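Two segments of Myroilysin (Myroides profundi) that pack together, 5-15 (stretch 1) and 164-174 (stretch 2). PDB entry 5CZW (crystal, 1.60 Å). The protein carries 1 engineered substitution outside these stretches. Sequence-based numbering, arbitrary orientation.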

ATOM      1  N   LEU A   5     -16.290  -3.069  10.512  1.00 16.30           N
ATOM      2  CA  LEU A   5     -15.068  -3.671  10.966  1.00 16.18           C
ATOM      3  C   LEU A   5     -14.840  -3.203  12.404  1.00 20.98           C
ATOM      4  O   LEU A   5     -15.425  -2.210  12.841  1.00 19.98           O
ATOM      5  CB  LEU A   5     -13.864  -3.268  10.084  1.00 17.13           C
ATOM      6  CG  LEU A   5     -14.039  -3.617   8.595  1.00 15.90           C
ATOM      7  CD1 LEU A   5     -12.784  -3.181   7.835  1.00 17.35           C
ATOM      8  CD2 LEU A   5     -14.266  -5.092   8.314  1.00 17.49           C
ATOM      9  N   ARG A   6     -13.989  -3.903  13.126  1.00 19.98           N
ATOM     10  CA  ARG A   6     -13.703  -3.427  14.478  1.00 23.82           C
ATOM     11  C   ARG A   6     -13.050  -2.061  14.402  1.00 23.16           C
ATOM     12  O   ARG A   6     -12.255  -1.744  13.487  1.00 22.26           O
ATOM     13  CB  ARG A   6     -12.787  -4.392  15.227  1.00 27.73           C
ATOM     14  CG  ARG A   6     -11.502  -4.673  14.477  1.00 30.92           C
ATOM     15  CD  ARG A   6     -10.257  -4.594  15.320  1.00 36.28           C
ATOM     16  NE  ARG A   6      -9.659  -3.267  15.458  1.00 41.01           N
ATOM     17  CZ  ARG A   6      -8.908  -2.618  14.555  1.00 44.47           C
ATOM     18  NH1 ARG A   6      -8.663  -3.072  13.304  1.00 36.54           N
ATOM     19  NH2 ARG A   6      -8.402  -1.459  14.932  1.00 43.92           N
ATOM     20  N   ALA A   7     -13.343  -1.235  15.409  1.00 21.95           N
ATOM     21  CA  ALA A   7     -12.884   0.141  15.382  1.00 22.38           C
ATOM     22  C   ALA A   7     -11.356   0.336  15.515  1.00 21.28           C
ATOM     23  O   ALA A   7     -10.683  -0.369  16.254  1.00 22.17           O
ATOM     24  CB  ALA A   7     -13.642   0.962  16.464  1.00 26.31           C
ATOM     25  N   VAL A   8     -10.797   1.275  14.777  1.00 24.33           N
ATOM     26  CA  VAL A   8      -9.405   1.667  14.976  1.00 26.93           C
ATOM     27  C   VAL A   8      -9.363   2.607  16.183  1.00 31.26           C
ATOM     28  O   VAL A   8     -10.183   3.521  16.264  1.00 35.48           O
ATOM     29  CB  VAL A   8      -8.787   2.321  13.725  1.00 30.81           C
ATOM     30  CG1 VAL A   8      -7.450   2.990  14.003  1.00 28.99           C
ATOM     31  CG2 VAL A   8      -8.569   1.255  12.666  1.00 30.62           C
ATOM     32  N   PRO A   9      -8.445   2.350  17.133  1.00 33.06           N
ATOM     33  CA  PRO A   9      -8.239   3.316  18.199  1.00 35.39           C
ATOM     34  C   PRO A   9      -7.513   4.544  17.656  1.00 33.85           C
ATOM     35  O   PRO A   9      -6.301   4.512  17.413  1.00 34.86           O
ATOM     36  CB  PRO A   9      -7.413   2.540  19.253  1.00 35.10           C
ATOM     37  CG  PRO A   9      -6.899   1.319  18.583  1.00 36.23           C
ATOM     38  CD  PRO A   9      -7.625   1.127  17.287  1.00 35.63           C
ATOM     39  N   LYS A  10      -8.242   5.625  17.451  1.00 37.27           N
ATOM     40  CA  LYS A  10      -7.636   6.815  16.861  1.00 39.60           C
ATOM     41  C   LYS A  10      -6.578   7.526  17.719  1.00 39.06           C
ATOM     42  O   LYS A  10      -5.825   8.384  17.219  1.00 33.23           O
ATOM     43  CB  LYS A  10      -8.709   7.774  16.381  1.00 43.77           C
ATOM     44  CG  LYS A  10      -9.364   7.185  15.145  1.00 47.59           C
ATOM     45  CD  LYS A  10     -10.535   7.976  14.625  1.00 48.74           C
ATOM     46  CE  LYS A  10     -11.257   7.154  13.578  1.00 48.16           C
ATOM     47  NZ  LYS A  10     -12.692   7.535  13.548  1.00 49.99           N
ATOM     48  N   ALA A  11      -6.479   7.133  18.984  1.00 35.40           N
ATOM     49  CA  ALA A  11      -5.336   7.519  19.805  1.00 35.54           C
ATOM     50  C   ALA A  11      -4.029   6.802  19.428  1.00 34.49           C
ATOM     51  O   ALA A  11      -2.946   7.283  19.762  1.00 33.14           O
ATOM     52  CB  ALA A  11      -5.648   7.287  21.287  1.00 37.12           C
ATOM     53  N   ASP A  12      -4.093   5.641  18.771  1.00 29.87           N
ATOM     54  CA  ASP A  12      -2.859   4.941  18.438  1.00 27.64           C
ATOM     55  C   ASP A  12      -2.332   5.479  17.137  1.00 26.07           C
ATOM     56  O   ASP A  12      -1.215   5.126  16.786  1.00 28.88           O
ATOM     57  CB  ASP A  12      -3.046   3.435  18.316  1.00 28.97           C
ATOM     58  CG  ASP A  12      -3.387   2.804  19.601  1.00 31.96           C
ATOM     59  OD1 ASP A  12      -3.334   3.543  20.600  1.00 35.90           O
ATOM     60  OD2 ASP A  12      -3.731   1.608  19.619  1.00 29.33           O
ATOM     61  N   ILE A  13      -3.085   6.345  16.457  1.00 22.93           N
ATOM     62  CA  ILE A  13      -2.615   7.014  15.220  1.00 23.15           C
ATOM     63  C   ILE A  13      -1.754   8.216  15.547  1.00 25.69           C
ATOM     64  O   ILE A  13      -2.236   9.226  16.062  1.00 23.88           O
ATOM     65  CB  ILE A  13      -3.765   7.519  14.357  1.00 23.08           C
ATOM     66  CG1 ILE A  13      -4.658   6.360  13.879  1.00 25.46           C
ATOM     67  CG2 ILE A  13      -3.211   8.256  13.152  1.00 23.93           C
ATOM     68  CD1 ILE A  13      -6.042   6.800  13.417  1.00 26.49           C
ATOM     69  N   VAL A  14      -0.481   8.126  15.163  1.00 26.68           N
ATOM     70  CA  VAL A  14       0.529   9.093  15.601  1.00 25.44           C
ATOM     71  C   VAL A  14       0.316  10.459  14.942  1.00 25.95           C
ATOM     72  O   VAL A  14       0.233  10.575  13.722  1.00 27.08           O
ATOM     73  CB  VAL A  14       1.928   8.580  15.247  1.00 26.18           C
ATOM     74  CG1 VAL A  14       2.972   9.539  15.774  1.00 26.25           C
ATOM     75  CG2 VAL A  14       2.184   7.186  15.807  1.00 27.91           C
ATOM     76  N   SER A  15       0.257  11.529  15.741  1.00 25.48           N
ATOM     77  CA  SER A  15      -0.004  12.863  15.181  1.00 26.24           C
ATOM     78  C   SER A  15       1.277  13.544  14.749  1.00 27.23           C
ATOM     79  O   SER A  15       2.361  13.106  15.097  1.00 25.97           O
ATOM     80  CB  SER A  15      -0.683  13.745  16.206  1.00 30.11           C
ATOM     81  OG  SER A  15       0.216  13.918  17.268  1.00 30.50           O
ATOM     82  N   TYR A 164      11.169   6.156  14.420  1.00 18.28           N
ATOM     83  CA  TYR A 164      10.687   5.320  15.525  1.00 20.85           C
ATOM     84  C   TYR A 164       9.284   5.694  15.952  1.00 17.08           C
ATOM     85  O   TYR A 164       8.435   4.819  16.209  1.00 18.55           O
ATOM     86  CB  TYR A 164      11.655   5.405  16.690  1.00 22.75           C
ATOM     87  CG  TYR A 164      12.981   4.723  16.424  1.00 23.96           C
ATOM     88  CD1 TYR A 164      13.030   3.452  15.875  1.00 22.56           C
ATOM     89  CD2 TYR A 164      14.184   5.335  16.771  1.00 21.71           C
ATOM     90  CE1 TYR A 164      14.232   2.822  15.627  1.00 23.83           C
ATOM     91  CE2 TYR A 164      15.387   4.746  16.505  1.00 25.30           C
ATOM     92  CZ  TYR A 164      15.430   3.484  15.937  1.00 24.02           C
ATOM     93  OH  TYR A 164      16.648   2.840  15.725  1.00 25.55           O
ATOM     94  N   ALA A 165       9.034   7.005  15.995  1.00 19.54           N
ATOM     95  CA  ALA A 165       7.761   7.575  16.441  1.00 18.75           C
ATOM     96  C   ALA A 165       6.593   7.251  15.496  1.00 20.09           C
ATOM     97  O   ALA A 165       5.506   6.948  15.913  1.00 20.04           O
ATOM     98  CB  ALA A 165       7.871   9.081  16.529  1.00 19.69           C
ATOM     99  N   TYR A 166       6.871   7.340  14.214  1.00 19.50           N
ATOM    100  CA  TYR A 166       5.863   7.039  13.184  1.00 19.32           C
ATOM    101  C   TYR A 166       5.381   5.601  13.142  1.00 16.46           C
ATOM    102  O   TYR A 166       4.175   5.373  12.905  1.00 17.05           O
ATOM    103  CB  TYR A 166       6.466   7.335  11.784  1.00 18.90           C
ATOM    104  CG  TYR A 166       5.412   7.335  10.702  1.00 21.50           C
ATOM    105  CD1 TYR A 166       4.395   8.309  10.655  1.00 24.35           C
ATOM    106  CD2 TYR A 166       5.395   6.318   9.745  1.00 23.48           C
ATOM    107  CE1 TYR A 166       3.419   8.282   9.620  1.00 24.60           C
ATOM    108  CE2 TYR A 166       4.426   6.295   8.769  1.00 21.52           C
ATOM    109  CZ  TYR A 166       3.457   7.277   8.697  1.00 21.67           C
ATOM    110  OH  TYR A 166       2.501   7.159   7.695  1.00 22.71           O
ATOM    111  N   TYR A 167       6.301   4.622  13.238  1.00 14.30           N
ATOM    112  CA  TYR A 167       5.986   3.204  13.047  1.00 14.25           C
ATOM    113  C   TYR A 167       5.577   2.498  14.353  1.00 16.22           C
ATOM    114  O   TYR A 167       5.081   1.354  14.307  1.00 15.24           O
ATOM    115  CB  TYR A 167       7.090   2.425  12.368  1.00 12.63           C
ATOM    116  CG  TYR A 167       7.333   2.799  10.912  1.00 13.66           C
ATOM    117  CD1 TYR A 167       8.189   3.827  10.562  1.00 13.71           C
ATOM    118  CD2 TYR A 167       6.623   2.169   9.930  1.00 13.02           C
ATOM    119  CE1 TYR A 167       8.412   4.187   9.265  1.00 13.40           C
ATOM    120  CE2 TYR A 167       6.833   2.550   8.601  1.00 11.73           C
ATOM    121  CZ  TYR A 167       7.668   3.514   8.261  1.00 13.00           C
ATOM    122  OH  TYR A 167       7.922   3.760   6.940  1.00 13.22           O
ATOM    123  N   ALA A 168       5.664   3.253  15.468  1.00 15.44           N
ATOM    124  CA  ALA A 168       5.287   2.753  16.781  1.00 20.60           C
ATOM    125  C   ALA A 168       3.795   2.502  16.945  1.00 22.13           C
ATOM    126  O   ALA A 168       3.425   1.715  17.818  1.00 28.97           O
ATOM    127  CB  ALA A 168       5.772   3.715  17.872  1.00 21.75           C
ATOM    128  N   GLY A 169       2.958   3.197  16.184  1.00 21.93           N
ATOM    129  CA  GLY A 169       1.512   3.099  16.364  1.00 22.54           C
ATOM    130  C   GLY A 169       0.787   2.245  15.313  1.00 18.45           C
ATOM    131  O   GLY A 169       1.347   1.299  14.778  1.00 20.23           O
ATOM    132  N   TYR A 170      -0.490   2.567  15.109  1.00 17.51           N
ATOM    133  CA  TYR A 170      -1.380   1.755  14.325  1.00 16.52           C
ATOM    134  C   TYR A 170      -0.901   1.839  12.860  1.00 16.03           C
ATOM    135  O   TYR A 170      -0.593   2.913  12.426  1.00 16.48           O
ATOM    136  CB  TYR A 170      -2.826   2.227  14.444  1.00 16.82           C
ATOM    137  CG  TYR A 170      -3.799   1.332  13.705  1.00 17.58           C
ATOM    138  CD1 TYR A 170      -4.288   0.185  14.319  1.00 18.49           C
ATOM    139  CD2 TYR A 170      -4.246   1.645  12.447  1.00 19.52           C
ATOM    140  CE1 TYR A 170      -5.166  -0.675  13.671  1.00 22.38           C
ATOM    141  CE2 TYR A 170      -5.130   0.757  11.766  1.00 22.13           C
ATOM    142  CZ  TYR A 170      -5.549  -0.409  12.400  1.00 23.59           C
ATOM    143  OH  TYR A 170      -6.430  -1.297  11.824  1.00 26.69           O
ATOM    144  N   PRO A 171      -0.880   0.747  12.105  1.00 15.85           N
ATOM    145  CA  PRO A 171      -1.205  -0.659  12.471  1.00 16.17           C
ATOM    146  C   PRO A 171      -0.047  -1.529  12.935  1.00 14.79           C
ATOM    147  O   PRO A 171      -0.273  -2.640  13.398  1.00 17.43           O
ATOM    148  CB  PRO A 171      -1.638  -1.247  11.119  1.00 16.91           C
ATOM    149  CG  PRO A 171      -0.783  -0.457  10.153  1.00 16.14           C
ATOM    150  CD  PRO A 171      -0.799   0.941  10.635  1.00 15.61           C
ATOM    151  N   ASN A 172       1.202  -1.085  12.714  1.00 13.68           N
ATOM    152  CA  ASN A 172       2.369  -1.901  12.984  1.00 14.26           C
ATOM    153  C   ASN A 172       2.636  -2.137  14.482  1.00 16.30           C
ATOM    154  O   ASN A 172       2.948  -3.254  14.831  1.00 18.71           O
ATOM    155  CB  ASN A 172       3.654  -1.287  12.391  1.00 13.80           C
ATOM    156  CG  ASN A 172       3.660  -1.204  10.840  1.00 13.79           C
ATOM    157  OD1 ASN A 172       3.967  -0.185  10.325  1.00 13.10           O
ATOM    158  ND2 ASN A 172       3.428  -2.301  10.139  1.00 14.44           N
ATOM    159  N   TYR A 173       2.535  -1.106  15.306  1.00 18.39           N
ATOM    160  CA  TYR A 173       2.958  -1.206  16.700  1.00 20.81           C
ATOM    161  C   TYR A 173       4.434  -1.757  16.805  1.00 21.85           C
ATOM    162  O   TYR A 173       4.762  -2.745  17.521  1.00 18.71           O
ATOM    163  CB  TYR A 173       1.926  -2.061  17.437  1.00 21.22           C
ATOM    164  CG  TYR A 173       0.535  -1.482  17.495  1.00 20.32           C
ATOM    165  CD1 TYR A 173       0.253  -0.389  18.296  1.00 21.66           C
ATOM    166  CD2 TYR A 173      -0.510  -2.004  16.740  1.00 18.57           C
ATOM    167  CE1 TYR A 173      -1.021   0.160  18.360  1.00 21.59           C
ATOM    168  CE2 TYR A 173      -1.776  -1.487  16.813  1.00 18.74           C
ATOM    169  CZ  TYR A 173      -2.040  -0.397  17.612  1.00 21.86           C
ATOM    170  OH  TYR A 173      -3.327   0.121  17.675  1.00 22.79           O
ATOM    171  N   TRP A 174       5.322  -1.118  16.049  1.00 20.19           N
ATOM    172  CA  TRP A 174       6.684  -1.598  15.913  1.00 21.39           C
ATOM    173  C   TRP A 174       7.525  -0.959  16.937  1.00 18.24           C
ATOM    174  O   TRP A 174       7.512   0.274  17.112  1.00 23.43           O
ATOM    175  CB  TRP A 174       7.262  -1.295  14.533  1.00 19.90           C
ATOM    176  CG  TRP A 174       6.874  -2.308  13.492  1.00 18.81           C
ATOM    177  CD1 TRP A 174       6.143  -3.467  13.671  1.00 18.17           C
ATOM    178  CD2 TRP A 174       7.148  -2.246  12.091  1.00 19.62           C
ATOM    179  NE1 TRP A 174       5.984  -4.130  12.489  1.00 23.27           N
ATOM    180  CE2 TRP A 174       6.586  -3.396  11.503  1.00 18.80           C
ATOM    181  CE3 TRP A 174       7.854  -1.351  11.291  1.00 18.06           C
ATOM    182  CZ2 TRP A 174       6.684  -3.654  10.129  1.00 19.71           C
ATOM    183  CZ3 TRP A 174       7.930  -1.613   9.931  1.00 17.38           C
ATOM    184  CH2 TRP A 174       7.393  -2.749   9.387  1.00 18.98           C
TER
HETATM  185  O   HOH W   1       0.075   5.571  13.442  1.00 16.02           O

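A small interface between distant segments often works by letting the backbone fix the register and the side-chain rotamers find the partners. The CA atoms come nearest at Asp 12 and Gly 169, 5.2 Å apart, and beside them Tyr 170 N donates to Asp 12 O at 3.1 Å. Gly 169 CA lies 3.4 Å from the same Asp 12 O in a CH···O contact, and an ideal CB on that glycine would sit only 2.3 Å from the oxygen, so the close approach depends on the absence of a side chain.

Tyr 170 follows with chi1 in the t well, its CA-to-CB bond directed toward stretch 1. This carries the ring to Val 8, itself t, whose CG1 stands 3.9 Å from the centroid of the Tyr 170 ring, nearly on the ring normal. Beyond it, Arg 6 leaves its backbone sideways, and its p chi1 and off-well chi2 belong to a chain that advances at every atom toward Tyr 170, with turns at chi3 (m) and chi4 (-78°), until NH1 donates to Tyr 170 OH at 3.2 Å, close to the guanidinium plane.

Asp 12, in the m rotamer, ends the type I turn begun at Pro 9 and receives a very short hydrogen bond, 2.5 Å from Tyr 173 OH to Asp 12 OD2. Tyr 173 starts sideways, but its long m side chain delivers the hydroxyl.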